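Local structure of methyltransferase-like protein (Saccharopolyspora spinosa, 4PNE) at residues A[198-203]-A[218-223]; A[93-98]-A[159-164]; A[253-258]-A[278-283]; A[178-183]-A[231-236]. The protein catalyses a [4+2] cycloaddition in spinosyn biosynthesis and has the fold of an S-adenosylmethionine-dependent methyltransferase. All coordinates share one frame; numbering follows the deposited sequence.

Contact 1 (A[198-203]-A[218-223]); sequences VVKREA and LRICLA
V199 and K200, at the end of strand 191-200, pack against C221 to A223 in a loop-on-strand contact, where the chain returns to start helix 223-233. One direct hydrogen bond joins the segments. K200 N donates to C221 O over 2.9 Å. The bond is bent, 147° at the hydrogen, and the donor stands well above the carbonyl plane of C221. Water 1 adds a bridge: it donates to V198 O and R219 O and accepts from C221 N. Water 2 accepts from A223 N and lies 2.8 Å from K200 O. L222 is the N-cap residue, and its N is hydrogen-bonded to Q225 OE1.

The side chains fill in around this frame. V199 CB comes within 3.1 Å of C221 O, and V199 CG1 reaches A223 CB at 4.2 Å. V198 CB lies 3.7 Å from L218 CD2. K200 CB is flanked by I220 CG2 at 3.9 Å and L222 CD2 at 4.0 Å. The rest of the lysine runs extended and bends at its last torsion (chi4 -68°), which brings NZ to E202 O and also to G204 O.

The side chain of L218 is about 8 Å from the bound S-adenosyl-L-homocysteine. A loop near this ligand, leaving the C-terminal end of a sheet strand, is characteristic of the Rossmann-like methyltransferase fold.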
loop_
_atom_site.group_PDB
_atom_site.type_symbol
_atom_site.label_atom_id
_atom_site.label_comp_id
_atom_site.label_asym_id
_atom_site.label_seq_id
_atom_site.Cartn_x
_atom_site.Cartn_y
_atom_site.Cartn_z
ATOM N N VAL A 198 -0.611 -7.821 -1.868
ATOM C CA VAL A 198 -1.498 -8.969 -2.049
ATOM C C VAL A 198 -1.147 -9.676 -3.345
ATOM O O VAL A 198 -1.143 -9.048 -4.404
ATOM C CB VAL A 198 -2.992 -8.535 -2.069
ATOM C CG1 VAL A 198 -3.919 -9.704 -2.319
ATOM C CG2 VAL A 198 -3.361 -7.821 -0.761
ATOM N N VAL A 199 -0.837 -10.961 -3.255
ATOM C CA VAL A 199 -0.402 -11.759 -4.410
ATOM C C VAL A 199 -1.235 -13.029 -4.569
ATOM O O VAL A 199 -1.933 -13.441 -3.672
ATOM C CB VAL A 199 1.082 -12.163 -4.307
ATOM C CG1 VAL A 199 1.973 -10.935 -4.358
ATOM C CG2 VAL A 199 1.364 -12.957 -3.030
ATOM N N LYS A 200 -1.142 -13.665 -5.725
ATOM C CA LYS A 200 -1.548 -15.061 -5.804
ATOM C C LYS A 200 -0.506 -15.877 -5.047
ATOM O O LYS A 200 0.694 -15.722 -5.313
ATOM C CB LYS A 200 -1.641 -15.482 -7.269
ATOM C CG LYS A 200 -2.218 -16.871 -7.459
ATOM C CD LYS A 200 -2.470 -17.127 -8.931
ATOM C CE LYS A 200 -3.346 -18.355 -9.143
ATOM N NZ LYS A 200 -2.638 -19.585 -8.755
ATOM N N ARG A 201 -0.931 -16.678 -4.068
ATOM C CA ARG A 201 0.032 -17.318 -3.176
ATOM C C ARG A 201 1.002 -18.222 -3.919
ATOM O O ARG A 201 2.181 -18.254 -3.609
ATOM C CB ARG A 201 -0.679 -18.159 -2.110
ATOM C CG ARG A 201 0.292 -18.835 -1.126
ATOM C CD ARG A 201 -0.408 -19.715 -0.110
ATOM N NE ARG A 201 -1.236 -20.748 -0.724
ATOM C CZ ARG A 201 -2.567 -20.743 -0.760
ATOM N NH1 ARG A 201 -3.253 -19.779 -0.199
ATOM N NH2 ARG A 201 -3.215 -21.749 -1.347
ATOM N N GLU A 202 0.492 -18.965 -4.887
ATOM C CA GLU A 202 1.309 -19.969 -5.569
ATOM C C GLU A 202 0.800 -20.207 -6.976
ATOM O O GLU A 202 -0.333 -19.874 -7.286
ATOM C CB GLU A 202 1.330 -21.275 -4.768
ATOM C CG GLU A 202 -0.036 -21.819 -4.391
ATOM C CD GLU A 202 0.082 -22.952 -3.391
ATOM O OE1 GLU A 202 0.729 -23.960 -3.741
ATOM O OE2 GLU A 202 -0.389 -22.807 -2.241
ATOM N N ALA A 203 1.648 -20.777 -7.824
ATOM C CA ALA A 203 1.300 -20.972 -9.231
ATOM C C ALA A 203 0.173 -21.981 -9.486
ATOM O O ALA A 203 -0.289 -22.120 -10.618
ATOM C CB ALA A 203 2.548 -21.369 -9.989
ATOM N N LEU A 218 -8.179 -5.780 -8.088
ATOM C CA LEU A 218 -6.721 -5.831 -8.018
ATOM C C LEU A 218 -6.119 -6.806 -9.056
ATOM O O LEU A 218 -6.537 -7.961 -9.162
ATOM C CB LEU A 218 -6.288 -6.222 -6.609
ATOM C CG LEU A 218 -4.789 -6.283 -6.352
ATOM C CD1 LEU A 218 -4.176 -4.903 -6.388
ATOM C CD2 LEU A 218 -4.503 -7.018 -5.057
ATOM N N ARG A 219 -5.124 -6.317 -9.792
ATOM C CA ARG A 219 -4.297 -7.135 -10.690
ATOM C C ARG A 219 -3.779 -8.394 -9.948
ATOM O O ARG A 219 -3.334 -8.301 -8.818
ATOM C CB ARG A 219 -3.137 -6.277 -11.211
ATOM C CG ARG A 219 -2.122 -6.998 -12.033
ATOM C CD ARG A 219 -0.938 -6.081 -12.317
ATOM N NE ARG A 219 -1.159 -5.197 -13.469
ATOM C CZ ARG A 219 -1.095 -3.864 -13.441
ATOM N NH1 ARG A 219 -0.881 -3.225 -12.303
ATOM N NH2 ARG A 219 -1.283 -3.159 -14.552
ATOM N N ILE A 220 -3.888 -9.565 -10.568
ATOM C CA ILE A 220 -3.353 -10.799 -9.996
ATOM C C ILE A 220 -1.877 -10.910 -10.369
ATOM O O ILE A 220 -1.495 -10.798 -11.539
ATOM C CB ILE A 220 -4.116 -12.055 -10.486
ATOM C CG1 ILE A 220 -5.621 -11.896 -10.238
ATOM C CG2 ILE A 220 -3.559 -13.348 -9.846
ATOM C CD1 ILE A 220 -6.409 -13.166 -10.396
ATOM N N CYS A 221 -1.047 -11.136 -9.364
ATOM C CA CYS A 221 0.378 -11.220 -9.564
ATOM C C CYS A 221 0.985 -12.181 -8.535
ATOM O O CYS A 221 0.637 -12.111 -7.341
ATOM C CB CYS A 221 0.952 -9.801 -9.432
ATOM S SG CYS A 221 2.681 -9.588 -9.729
ATOM N N LEU A 222 1.934 -13.007 -8.949
ATOM C CA LEU A 222 2.755 -13.771 -8.000
ATOM C C LEU A 222 3.825 -12.888 -7.335
ATOM O O LEU A 222 4.334 -11.967 -7.954
ATOM C CB LEU A 222 3.466 -14.925 -8.708
ATOM C CG LEU A 222 2.580 -15.965 -9.380
ATOM C CD1 LEU A 222 3.408 -16.799 -10.353
ATOM C CD2 LEU A 222 1.956 -16.850 -8.339
ATOM N N ALA A 223 4.195 -13.190 -6.095
ATOM C CA ALA A 223 5.315 -12.521 -5.470
ATOM C C ALA A 223 6.578 -12.679 -6.308
ATOM O O ALA A 223 7.376 -11.754 -6.426
ATOM C CB ALA A 223 5.547 -13.053 -4.077
HETATM O O HOH W 1 -2.321 -10.033 -6.793
HETATM O O HOH W 2 3.467 -15.606 -4.788
#

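Contact 2 (A[93-98]-A[159-164]); sequences GVRLLD and NAFDAA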
loop_
_atom_site.group_PDB
_atom_site.type_symbol
_atom_site.label_atom_id
_atom_site.label_comp_id
_atom_site.label_asym_id
_atom_site.label_seq_id
_atom_site.Cartn_x
_atom_site.Cartn_y
_atom_site.Cartn_z
ATOM N N GLY A 93 16.810 11.151 10.600
ATOM C CA GLY A 93 17.341 12.162 9.702
ATOM C C GLY A 93 17.386 11.782 8.243
ATOM O O GLY A 93 18.100 12.397 7.459
ATOM N N VAL A 94 16.608 10.763 7.888
ATOM C CA VAL A 94 16.506 10.319 6.498
ATOM C C VAL A 94 15.240 10.880 5.867
ATOM O O VAL A 94 14.342 11.371 6.574
ATOM C CB VAL A 94 16.483 8.793 6.398
ATOM C CG1 VAL A 94 17.789 8.180 6.909
ATOM C CG2 VAL A 94 15.323 8.211 7.176
ATOM N N ARG A 95 15.199 10.836 4.536
ATOM C CA ARG A 95 14.058 11.261 3.751
ATOM C C ARG A 95 13.481 10.011 3.112
ATOM O O ARG A 95 14.219 9.241 2.509
ATOM C CB ARG A 95 14.441 12.300 2.681
ATOM C CG ARG A 95 13.241 13.070 2.167
ATOM C CD ARG A 95 13.588 14.042 1.061
ATOM N NE ARG A 95 12.364 14.550 0.462
ATOM C CZ ARG A 95 12.312 15.187 -0.706
ATOM N NH1 ARG A 95 11.142 15.595 -1.180
ATOM N NH2 ARG A 95 13.426 15.404 -1.399
ATOM N N LEU A 96 12.176 9.811 3.263
ATOM C CA LEU A 96 11.476 8.621 2.815
ATOM C C LEU A 96 10.316 8.989 1.876
ATOM O O LEU A 96 9.543 9.900 2.204
ATOM C CB LEU A 96 10.957 7.847 4.033
ATOM C CG LEU A 96 10.395 6.465 3.746
ATOM C CD1 LEU A 96 10.777 5.502 4.851
ATOM C CD2 LEU A 96 8.915 6.575 3.613
ATOM N N LEU A 97 10.208 8.328 0.721
ATOM C CA LEU A 97 9.071 8.506 -0.182
ATOM C C LEU A 97 8.046 7.394 0.050
ATOM O O LEU A 97 8.359 6.224 -0.150
ATOM C CB LEU A 97 9.537 8.494 -1.639
ATOM C CG LEU A 97 8.504 8.682 -2.744
ATOM C CD1 LEU A 97 7.927 10.058 -2.687
ATOM C CD2 LEU A 97 9.117 8.360 -4.096
ATOM N N ASP A 98 6.847 7.766 0.468
ATOM C CA ASP A 98 5.730 6.851 0.681
ATOM C C ASP A 98 4.873 6.835 -0.608
ATOM O O ASP A 98 4.077 7.729 -0.870
ATOM C CB ASP A 98 4.964 7.314 1.963
ATOM C CG ASP A 98 3.812 6.401 2.349
ATOM O OD1 ASP A 98 3.666 5.329 1.754
ATOM O OD2 ASP A 98 3.049 6.798 3.265
ATOM N N ASN A 159 18.318 10.500 -7.020
ATOM C CA ASN A 159 19.103 10.365 -5.788
ATOM C C ASN A 159 18.669 11.361 -4.707
ATOM O O ASN A 159 19.496 12.035 -4.103
ATOM C CB ASN A 159 20.607 10.548 -6.098
ATOM C CG ASN A 159 21.078 9.676 -7.254
ATOM O OD1 ASN A 159 20.948 8.462 -7.224
ATOM N ND2 ASN A 159 21.642 10.309 -8.284
ATOM N N ALA A 160 17.357 11.434 -4.473
ATOM C CA ALA A 160 16.736 12.348 -3.500
ATOM C C ALA A 160 16.364 11.697 -2.168
ATOM O O ALA A 160 16.322 12.368 -1.135
ATOM C CB ALA A 160 15.503 12.952 -4.099
ATOM N N PHE A 161 16.062 10.399 -2.184
ATOM C CA PHE A 161 15.487 9.741 -1.006
ATOM C C PHE A 161 16.359 8.625 -0.462
ATOM O O PHE A 161 16.914 7.841 -1.223
ATOM C CB PHE A 161 14.110 9.152 -1.334
ATOM C CG PHE A 161 13.099 10.175 -1.673
ATOM C CD1 PHE A 161 12.388 10.781 -0.692
ATOM C CD2 PHE A 161 12.863 10.504 -2.977
ATOM C CE1 PHE A 161 11.455 11.728 -0.987
ATOM C CE2 PHE A 161 11.933 11.474 -3.304
ATOM C CZ PHE A 161 11.227 12.085 -2.310
ATOM N N ASP A 162 16.439 8.510 0.859
ATOM C CA ASP A 162 17.150 7.426 1.509
ATOM C C ASP A 162 16.373 6.106 1.477
ATOM O O ASP A 162 16.959 5.025 1.529
ATOM C CB ASP A 162 17.449 7.781 2.968
ATOM C CG ASP A 162 18.273 9.056 3.103
ATOM O OD1 ASP A 162 19.489 9.007 2.843
ATOM O OD2 ASP A 162 17.732 10.129 3.447
ATOM N N ALA A 163 15.050 6.200 1.414
ATOM C CA ALA A 163 14.198 5.033 1.473
ATOM C C ALA A 163 12.870 5.321 0.828
ATOM O O ALA A 163 12.517 6.486 0.572
ATOM C CB ALA A 163 13.985 4.593 2.896
ATOM N N ALA A 164 12.133 4.251 0.590
ATOM C CA ALA A 164 10.801 4.325 0.051
ATOM C C ALA A 164 9.947 3.181 0.539
ATOM O O ALA A 164 10.464 2.107 0.823
ATOM C CB ALA A 164 10.868 4.298 -1.452
HETATM O O HOH W 3 16.026 15.079 -0.861
#
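R95 O is gripped by two successive backbone N-H groups of the other segment. D162 N binds it at 2.9 Å, in the carbonyl plane, and A163 N adds a weak bond at 3.3 Å. The carboxylate of D162 then answers on the same residue: R95 N donates to D162 OD2 over 2.8 Å, nearly straight at 165°, and OD2 accepts with its anti lone pair. The D162 side chain makes this reach because CG is anti to the carbonyl carbon (chi1 -58°). Its other oxygen, OD1, has a long, weak ion pair with K188.

Beyond this corner the chains settle into parallel pairing, L96 with A163 and L97 with A164. L97 N donates to A163 O at 3.0 Å. These are neighbouring central strands, 95-99 and 161-167, of the Rossmann-like methyltransferase sheet. L96 CD1 meets A163 CB on one face of it.

L97 is on the other face, where the F161 ring lies against it. L97 CB sits over the ring centre in a CH-pi contact, 3.7 Å from the centroid. The R95 side chain crosses the F161 ring obliquely. F161 CE1 lies over one face of the guanidinium, 3.3 Å from R95 NE, with the two planes 43° apart. Water 3 bridges R95 NH2 to A160 O, while R95 NH1 has a weak bond to T119 OG1. Y156 meets the F161 ring edge-to-face.

Contact 3 (A[253-258]-A[278-283]); sequences QFAEEL and AAVCDY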
loop_
_atom_site.group_PDB
_atom_site.type_symbol
_atom_site.label_atom_id
_atom_site.label_comp_id
_atom_site.label_asym_id
_atom_site.label_seq_id
_atom_site.Cartn_x
_atom_site.Cartn_y
_atom_site.Cartn_z
ATOM N N GLN A 253 -12.148 -10.805 8.298
ATOM C CA GLN A 253 -12.446 -9.877 9.377
ATOM C C GLN A 253 -12.882 -8.540 8.805
ATOM O O GLN A 253 -13.868 -7.951 9.285
ATOM C CB GLN A 253 -11.260 -9.694 10.331
ATOM C CG GLN A 253 -10.964 -10.960 11.133
ATOM C CD GLN A 253 -10.092 -10.754 12.370
ATOM O OE1 GLN A 253 -9.861 -9.634 12.827
ATOM N NE2 GLN A 253 -9.604 -11.865 12.920
ATOM N N PHE A 254 -12.213 -8.062 7.766
ATOM C CA PHE A 254 -12.621 -6.792 7.177
ATOM C C PHE A 254 -14.014 -6.898 6.554
ATOM O O PHE A 254 -14.812 -5.974 6.701
ATOM C CB PHE A 254 -11.607 -6.319 6.135
ATOM C CG PHE A 254 -11.959 -4.996 5.529
ATOM C CD1 PHE A 254 -11.703 -3.843 6.218
ATOM C CD2 PHE A 254 -12.573 -4.922 4.290
ATOM C CE1 PHE A 254 -12.068 -2.607 5.700
ATOM C CE2 PHE A 254 -12.938 -3.690 3.755
ATOM C CZ PHE A 254 -12.678 -2.549 4.451
ATOM N N ALA A 255 -14.334 -8.026 5.921
ATOM C CA ALA A 255 -15.646 -8.231 5.312
ATOM C C ALA A 255 -16.739 -8.161 6.359
ATOM O O ALA A 255 -17.790 -7.568 6.127
ATOM C CB ALA A 255 -15.711 -9.564 4.578
ATOM N N GLU A 256 -16.503 -8.787 7.505
ATOM C CA GLU A 256 -17.475 -8.712 8.575
ATOM C C GLU A 256 -17.677 -7.253 9.029
ATOM O O GLU A 256 -18.817 -6.797 9.202
ATOM C CB GLU A 256 -17.050 -9.600 9.735
ATOM C CG GLU A 256 -17.872 -9.359 10.970
ATOM C CD GLU A 256 -17.744 -10.455 11.992
ATOM O OE1 GLU A 256 -16.948 -11.401 11.782
ATOM O OE2 GLU A 256 -18.432 -10.347 13.022
ATOM N N GLU A 257 -16.584 -6.500 9.175
ATOM C CA GLU A 257 -16.686 -5.078 9.544
ATOM C C GLU A 257 -17.471 -4.256 8.529
ATOM O O GLU A 257 -18.263 -3.369 8.887
ATOM C CB GLU A 257 -15.283 -4.468 9.701
ATOM C CG GLU A 257 -14.467 -5.109 10.772
ATOM C CD GLU A 257 -15.096 -4.953 12.136
ATOM O OE1 GLU A 257 -15.304 -3.786 12.555
ATOM O OE2 GLU A 257 -15.406 -5.991 12.768
ATOM N N LEU A 258 -17.205 -4.519 7.259
ATOM C CA LEU A 258 -17.820 -3.848 6.136
ATOM C C LEU A 258 -19.291 -4.145 6.122
ATOM O O LEU A 258 -20.107 -3.234 5.970
ATOM C CB LEU A 258 -17.161 -4.284 4.837
ATOM C CG LEU A 258 -17.722 -3.695 3.530
ATOM C CD1 LEU A 258 -17.725 -2.157 3.529
ATOM C CD2 LEU A 258 -16.944 -4.202 2.327
ATOM N N ALA A 278 -19.428 -5.354 -2.591
ATOM C CA ALA A 278 -20.000 -6.671 -2.825
ATOM C C ALA A 278 -18.885 -7.720 -3.061
ATOM O O ALA A 278 -18.958 -8.832 -2.539
ATOM C CB ALA A 278 -20.949 -6.611 -4.005
ATOM N N ALA A 279 -17.837 -7.337 -3.793
ATOM C CA ALA A 279 -16.682 -8.202 -4.068
ATOM C C ALA A 279 -15.900 -8.583 -2.800
ATOM O O ALA A 279 -15.536 -9.752 -2.603
ATOM C CB ALA A 279 -15.767 -7.519 -5.065
ATOM N N VAL A 280 -15.666 -7.608 -1.921
ATOM C CA VAL A 280 -14.997 -7.880 -0.654
ATOM C C VAL A 280 -15.835 -8.866 0.147
ATOM O O VAL A 280 -15.324 -9.851 0.677
ATOM C CB VAL A 280 -14.763 -6.577 0.148
ATOM C CG1 VAL A 280 -14.287 -6.847 1.563
ATOM C CG2 VAL A 280 -13.780 -5.694 -0.594
ATOM N N CYS A 281 -17.140 -8.648 0.209
ATOM C CA CYS A 281 -17.951 -9.555 1.008
ATOM C C CYS A 281 -18.085 -10.937 0.362
ATOM O O CYS A 281 -18.449 -11.891 1.037
ATOM C CB CYS A 281 -19.315 -8.934 1.264
ATOM S SG CYS A 281 -19.212 -7.608 2.516
ATOM N N ASP A 282 -17.793 -11.029 -0.932
ATOM C CA ASP A 282 -17.733 -12.299 -1.642
ATOM C C ASP A 282 -16.361 -12.980 -1.510
ATOM O O ASP A 282 -16.066 -13.887 -2.280
ATOM C CB ASP A 282 -18.057 -12.075 -3.126
ATOM C CG ASP A 282 -18.693 -13.292 -3.811
ATOM O OD1 ASP A 282 -19.363 -14.124 -3.158
ATOM O OD2 ASP A 282 -18.525 -13.399 -5.042
ATOM N N TYR A 283 -15.557 -12.595 -0.512
ATOM C CA TYR A 283 -14.171 -13.100 -0.411
ATOM C C TYR A 283 -14.076 -14.626 -0.368
ATOM O O TYR A 283 -13.064 -15.185 -0.712
ATOM C CB TYR A 283 -13.458 -12.528 0.828
ATOM C CG TYR A 283 -13.966 -13.121 2.109
ATOM C CD1 TYR A 283 -13.368 -14.238 2.668
ATOM C CD2 TYR A 283 -15.082 -12.601 2.733
ATOM C CE1 TYR A 283 -13.849 -14.795 3.836
ATOM C CE2 TYR A 283 -15.576 -13.158 3.890
ATOM C CZ TYR A 283 -14.953 -14.260 4.439
ATOM O OH TYR A 283 -15.446 -14.822 5.599
#
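V280 points at L258, A255 and F254 of helix 250-260, and its side chain carries much of this helix-to-helix contact. Its CB already touches L258 CD2, at 3.9 Å. From there CG1 runs anti to the backbone N (chi1 170°) and enters between three residues. It meets the same L258 CD2 at 3.8 Å. It reaches F254 CD2 at 3.8 Å, arriving at the edge of the ring and near its plane. A255 CB lies a little farther off, at 4.3 Å. V280 crosses both F254 and L258 at about a right angle.

A255 turns its CB toward the other segment, 3.6 Å from CD2 of Y283, which lies just past the end of helix 271-281. C281 SG borders the contact and touches L258 CD2 at 4.1 Å.

The contact is apolar packing between helices 250-260 and 271-281. F254 and L258 also touch V53 of helix 36-54, so helix 250-260 packs against helix 36-54 as well as helix 271-281. F254 meets W73 edge-to-face and packs on W276. V280 and Y283 also rest on M251, in the first turn of helix 250-260.

Contact 4 (A[178-183]-A[231-236]); sequences RAIREI and RAAGFE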
loop_
_atom_site.group_PDB
_atom_site.type_symbol
_atom_site.label_atom_id
_atom_site.label_comp_id
_atom_site.label_asym_id
_atom_site.label_seq_id
_atom_site.Cartn_x
_atom_site.Cartn_y
_atom_site.Cartn_z
ATOM N N ARG A 178 7.186 0.982 -14.793
ATOM C CA ARG A 178 7.539 2.379 -14.948
ATOM C C ARG A 178 7.689 3.040 -13.592
ATOM O O ARG A 178 8.636 3.758 -13.355
ATOM C CB ARG A 178 6.475 3.110 -15.748
ATOM C CG ARG A 178 6.772 4.555 -16.006
ATOM C CD ARG A 178 5.693 5.174 -16.874
ATOM N NE ARG A 178 5.571 4.495 -18.159
ATOM C CZ ARG A 178 6.326 4.761 -19.219
ATOM N NH1 ARG A 178 7.273 5.693 -19.154
ATOM N NH2 ARG A 178 6.138 4.088 -20.347
ATOM N N ALA A 179 6.745 2.783 -12.694
ATOM C CA ALA A 179 6.854 3.310 -11.336
ATOM C C ALA A 179 8.083 2.740 -10.609
ATOM O O ALA A 179 8.779 3.431 -9.852
ATOM C CB ALA A 179 5.610 3.002 -10.564
ATOM N N ILE A 180 8.344 1.457 -10.802
ATOM C CA ILE A 180 9.491 0.849 -10.154
ATOM C C ILE A 180 10.807 1.518 -10.611
ATOM O O ILE A 180 11.682 1.808 -9.791
ATOM C CB ILE A 180 9.522 -0.656 -10.436
ATOM C CG1 ILE A 180 8.419 -1.364 -9.624
ATOM C CG2 ILE A 180 10.893 -1.235 -10.088
ATOM C CD1 ILE A 180 8.204 -2.770 -10.046
ATOM N N ARG A 181 10.948 1.771 -11.909
ATOM C CA ARG A 181 12.126 2.466 -12.408
ATOM C C ARG A 181 12.215 3.902 -11.847
ATOM O O ARG A 181 13.311 4.388 -11.591
ATOM C CB ARG A 181 12.133 2.485 -13.936
ATOM C CG ARG A 181 12.316 1.105 -14.510
ATOM C CD ARG A 181 12.624 1.117 -15.997
ATOM N NE ARG A 181 11.534 1.696 -16.770
ATOM C CZ ARG A 181 10.488 1.024 -17.252
ATOM N NH1 ARG A 181 10.344 -0.276 -17.034
ATOM N NH2 ARG A 181 9.559 1.673 -17.942
ATOM N N GLU A 182 11.086 4.564 -11.639
ATOM C CA GLU A 182 11.116 5.909 -11.079
ATOM C C GLU A 182 11.573 5.895 -9.625
ATOM O O GLU A 182 12.350 6.755 -9.177
ATOM C CB GLU A 182 9.732 6.539 -11.180
ATOM C CG GLU A 182 9.463 7.172 -12.522
ATOM C CD GLU A 182 10.349 8.389 -12.765
ATOM O OE1 GLU A 182 11.482 8.242 -13.304
ATOM O OE2 GLU A 182 9.916 9.498 -12.374
ATOM N N ILE A 183 11.083 4.917 -8.880
ATOM C CA ILE A 183 11.507 4.794 -7.491
ATOM C C ILE A 183 13.017 4.562 -7.436
ATOM O O ILE A 183 13.724 5.171 -6.614
ATOM C CB ILE A 183 10.748 3.663 -6.729
ATOM C CG1 ILE A 183 9.272 4.005 -6.610
ATOM C CG2 ILE A 183 11.326 3.501 -5.336
ATOM C CD1 ILE A 183 8.401 2.855 -6.214
ATOM N N ARG A 231 13.955 -6.704 -9.734
ATOM C CA ARG A 231 15.312 -7.032 -10.190
ATOM C C ARG A 231 15.598 -6.471 -11.561
ATOM O O ARG A 231 16.670 -5.923 -11.803
ATOM C CB ARG A 231 15.523 -8.545 -10.238
ATOM C CG ARG A 231 15.811 -9.169 -8.912
ATOM C CD ARG A 231 16.485 -10.529 -9.095
ATOM N NE ARG A 231 16.974 -11.075 -7.828
ATOM C CZ ARG A 231 16.280 -11.869 -7.012
ATOM N NH1 ARG A 231 15.029 -12.224 -7.305
ATOM N NH2 ARG A 231 16.842 -12.300 -5.887
ATOM N N ALA A 232 14.660 -6.660 -12.472
ATOM C CA ALA A 232 14.821 -6.238 -13.846
ATOM C C ALA A 232 15.031 -4.727 -13.940
ATOM O O ALA A 232 15.744 -4.245 -14.833
ATOM C CB ALA A 232 13.627 -6.664 -14.662
ATOM N N ALA A 233 14.456 -3.979 -12.996
ATOM C CA ALA A 233 14.584 -2.541 -13.013
ATOM C C ALA A 233 15.961 -2.088 -12.530
ATOM O O ALA A 233 16.358 -0.957 -12.790
ATOM C CB ALA A 233 13.503 -1.913 -12.147
ATOM N N GLY A 234 16.675 -2.960 -11.813
ATOM C CA GLY A 234 17.983 -2.628 -11.268
ATOM C C GLY A 234 18.096 -2.759 -9.750
ATOM O O GLY A 234 19.154 -2.509 -9.174
ATOM N N PHE A 235 17.015 -3.153 -9.077
ATOM C CA PHE A 235 17.116 -3.338 -7.639
ATOM C C PHE A 235 17.888 -4.606 -7.285
ATOM O O PHE A 235 17.794 -5.604 -8.012
ATOM C CB PHE A 235 15.739 -3.423 -7.016
ATOM C CG PHE A 235 15.079 -2.093 -6.832
ATOM C CD1 PHE A 235 15.340 -1.331 -5.711
ATOM C CD2 PHE A 235 14.168 -1.624 -7.756
ATOM C CE1 PHE A 235 14.722 -0.116 -5.535
ATOM C CE2 PHE A 235 13.546 -0.400 -7.566
ATOM C CZ PHE A 235 13.819 0.336 -6.464
ATOM N N GLU A 236 18.639 -4.555 -6.189
ATOM C CA GLU A 236 19.088 -5.757 -5.471
ATOM C C GLU A 236 18.004 -6.213 -4.499
ATOM O O GLU A 236 17.525 -5.428 -3.693
ATOM C CB GLU A 236 20.353 -5.501 -4.650
ATOM C CG GLU A 236 21.500 -4.899 -5.367
ATOM C CD GLU A 236 22.624 -4.558 -4.402
ATOM O OE1 GLU A 236 22.522 -4.944 -3.208
ATOM O OE2 GLU A 236 23.586 -3.894 -4.830
#
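I180 and F235 cross obliquely, and I180 CG2 is the atom that touches, 3.8 Å from F235 CE2. It is placed there by the first torsion, which sets CG2 anti to the backbone N while CG1 takes the place beside it (chi1 -73°). The ring turns its edge to helix 176-186. I180 O lies near the ring plane, 3.6 Å from F235 CE2. I183 CG2 also meets the edge, 4.2 Å from F235 CZ, and I183 and F235 cross at about a right angle.

A233 points its CB into the same helix. It presses on I180 CG2 at 3.4 Å, tighter than usual van der Waals contact, and lies 4.0 Å from R181 CG. Only the aliphatic root of R181 is used here. Its chain bends at chi3, and one face of the guanidinium lies over R178 CA.

A233 and F235 stand on either side of G234, which ends helix 223-233 in a Schellman motif. That turn carries the chain from the helix to the phenylalanine. L193 of strand 191-200 touches both I183 and F235, so the packing continues onto the sheet.

The contact is apolar, and it probably rests on close fit and the burial of apolar surface. The ring C-H edge toward I180 O probably adds a small electrostatic gain.

In the fold
From the N terminus, contact 2 comes first. It closes the long loop from 93 to 164 and pairs two neighbouring strands of the sheet. Contact 4 opens next, at helix 176-186, and closes at 231-236. Contact 1 opens and closes within that span, joining the end of strand 191-200 to the loop before helix 223-233. Contact 3 follows last and closes the stretch between helices 250-260 and 271-281. None of the loops cross. Contacts 2 and 4 touch where A164 CB meets I183 CG2 at 4.0 Å, which ties strand 161-167 to helix 176-186. Contact 3 lies on the opposite side of the chain's centre from both.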